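Local coordinates for protein tryptophan halogenase superfamily (Brevundimonas sp. BAL3, PDB 6FRL) that is a flavin-dependent halogenase that prefers bromination over chlorination, probably acting on an electron-rich aromatic such as an indole, at residues A272-W277 / A296-D301. Sequence-based numbering, arbitrary orientation.
Sequences ARSAGW and AHLSDD
A275 presents its methyl group to two consecutive residues of 296-301: CB lies 3.7 Å from CB of H297 and 3.9 Å from CG of L298. From H297 it is mainly the CB methylene that touches. With CG anti to its carbonyl carbon (chi1 -80°), L298 sets its branched end against the turn, CD1 coming to 4.0 Å from A275 CB while CD2 reaches past it to within 3.8 Å of OG of S274. The touch at S274 is van der Waals in kind; the hydroxyl makes its hydrogen bond to E306. The imidazole of H297, in turn, is tied through ND1 to S294.

Behind these side chains, R273 N donates to G276 O at 2.9 Å, joining the two strands at the base of the reversal at S274 and A275. A backbone hydrogen bond between A275 and S294 links the turn to the residue that follows strand 286-293. On the other segment, OG of S299, at the N-cap position, is hydrogen-bonded to Q302 N in the first turn of helix 300-307. The contact thus seats the turn of the hairpin formed by strands 268-273 and 276-282 against the loop that leaves strand 286-293 for helix 300-307, with F411 of helix 410-417 also touching A275.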
loop_
_atom_site.group_PDB
_atom_site.type_symbol
_atom_site.label_atom_id
_atom_site.label_comp_id
_atom_site.label_asym_id
_atom_site.label_seq_id
_atom_site.Cartn_x
_atom_site.Cartn_y
_atom_site.Cartn_z
ATOM N N ALA B 272 30.172 -9.123 -10.469
ATOM C CA ALA B 272 29.886 -10.414 -11.101
ATOM C C ALA B 272 31.183 -11.094 -11.552
ATOM O O ALA B 272 32.061 -10.443 -12.133
ATOM C CB ALA B 272 28.952 -10.239 -12.287
ATOM N N ARG B 273 31.278 -12.400 -11.287
ATOM C CA ARG B 273 32.419 -13.233 -11.721
ATOM C C ARG B 273 31.895 -14.368 -12.608
ATOM O O ARG B 273 30.758 -14.293 -13.083
ATOM C CB ARG B 273 33.228 -13.748 -10.496
ATOM C CG ARG B 273 33.728 -12.685 -9.523
ATOM C CD ARG B 273 34.761 -11.779 -10.139
ATOM N NE ARG B 273 35.432 -10.961 -9.124
ATOM C CZ ARG B 273 36.157 -9.871 -9.390
ATOM N NH1 ARG B 273 36.347 -9.441 -10.645
ATOM N NH2 ARG B 273 36.749 -9.203 -8.401
ATOM N N SER B 274 32.706 -15.400 -12.846
ATOM C CA SER B 274 32.385 -16.463 -13.828
ATOM C C SER B 274 31.154 -17.287 -13.503
ATOM O O SER B 274 30.483 -17.746 -14.428
ATOM C CB SER B 274 33.599 -17.424 -14.043
ATOM O OG SER B 274 33.731 -18.387 -13.012
ATOM N N ALA B 275 30.864 -17.493 -12.217
ATOM C CA ALA B 275 29.733 -18.367 -11.832
ATOM C C ALA B 275 29.080 -17.978 -10.521
ATOM O O ALA B 275 28.750 -18.841 -9.695
ATOM C CB ALA B 275 30.153 -19.839 -11.817
ATOM N N GLY B 276 28.842 -16.673 -10.393
ATOM C CA GLY B 276 28.321 -16.045 -9.175
ATOM C C GLY B 276 28.857 -14.639 -9.037
ATOM O O GLY B 276 29.152 -13.986 -10.041
ATOM N N TRP B 277 29.024 -14.177 -7.802
ATOM C CA TRP B 277 29.373 -12.775 -7.565
ATOM C C TRP B 277 30.106 -12.519 -6.228
ATOM O O TRP B 277 29.958 -13.247 -5.261
ATOM C CB TRP B 277 28.091 -11.906 -7.679
ATOM C CG TRP B 277 27.003 -12.312 -6.748
ATOM C CD1 TRP B 277 26.037 -13.243 -6.976
ATOM C CD2 TRP B 277 26.773 -11.807 -5.433
ATOM N NE1 TRP B 277 25.203 -13.360 -5.869
ATOM C CE2 TRP B 277 25.646 -12.501 -4.901
ATOM C CE3 TRP B 277 27.413 -10.853 -4.638
ATOM C CZ2 TRP B 277 25.144 -12.254 -3.632
ATOM C CZ3 TRP B 277 26.908 -10.609 -3.369
ATOM C CH2 TRP B 277 25.785 -11.323 -2.872
ATOM N N ALA B 296 28.177 -26.501 -8.791
ATOM C CA ALA B 296 28.041 -27.233 -10.049
ATOM C C ALA B 296 28.808 -26.636 -11.253
ATOM O O ALA B 296 28.970 -27.326 -12.265
ATOM C CB ALA B 296 26.568 -27.435 -10.376
ATOM N N HIS B 297 29.259 -25.382 -11.158
ATOM C CA HIS B 297 30.129 -24.751 -12.172
ATOM C C HIS B 297 31.533 -24.432 -11.664
ATOM O O HIS B 297 32.407 -24.084 -12.454
ATOM C CB HIS B 297 29.520 -23.425 -12.649
ATOM C CG HIS B 297 28.178 -23.560 -13.294
ATOM N ND1 HIS B 297 27.034 -23.863 -12.587
ATOM C CD2 HIS B 297 27.792 -23.369 -14.579
ATOM C CE1 HIS B 297 26.005 -23.901 -13.418
ATOM N NE2 HIS B 297 26.439 -23.610 -14.634
ATOM N N LEU B 298 31.743 -24.477 -10.351
ATOM C CA LEU B 298 33.040 -24.144 -9.770
ATOM C C LEU B 298 33.439 -25.129 -8.661
ATOM O O LEU B 298 32.657 -25.457 -7.768
ATOM C CB LEU B 298 33.048 -22.721 -9.191
ATOM C CG LEU B 298 33.213 -21.455 -10.042
ATOM C CD1 LEU B 298 33.134 -20.233 -9.119
ATOM C CD2 LEU B 298 34.495 -21.423 -10.838
ATOM N N SER B 299 34.687 -25.573 -8.737
ATOM C CA SER B 299 35.354 -26.221 -7.625
ATOM C C SER B 299 35.649 -25.191 -6.532
ATOM O O SER B 299 35.579 -23.966 -6.758
ATOM C CB SER B 299 36.677 -26.813 -8.102
ATOM O OG SER B 299 37.536 -25.777 -8.577
ATOM N N ASP B 300 36.015 -25.697 -5.360
ATOM C CA ASP B 300 36.439 -24.840 -4.260
ATOM C C ASP B 300 37.703 -24.030 -4.593
ATOM O O ASP B 300 37.739 -22.828 -4.311
ATOM C CB ASP B 300 36.601 -25.659 -2.972
ATOM C CG ASP B 300 35.268 -26.069 -2.366
ATOM O OD1 ASP B 300 34.192 -25.746 -2.914
ATOM O OD2 ASP B 300 35.287 -26.720 -1.319
ATOM N N ASP B 301 38.709 -24.653 -5.216
ATOM C CA ASP B 301 39.935 -23.921 -5.601
ATOM C C ASP B 301 39.692 -22.868 -6.687
ATOM O O ASP B 301 40.329 -21.807 -6.661
ATOM C CB ASP B 301 41.065 -24.875 -6.047
ATOM C CG ASP B 301 41.524 -25.813 -4.939
ATOM O OD1 ASP B 301 41.472 -25.445 -3.740
ATOM O OD2 ASP B 301 41.943 -26.931 -5.290
#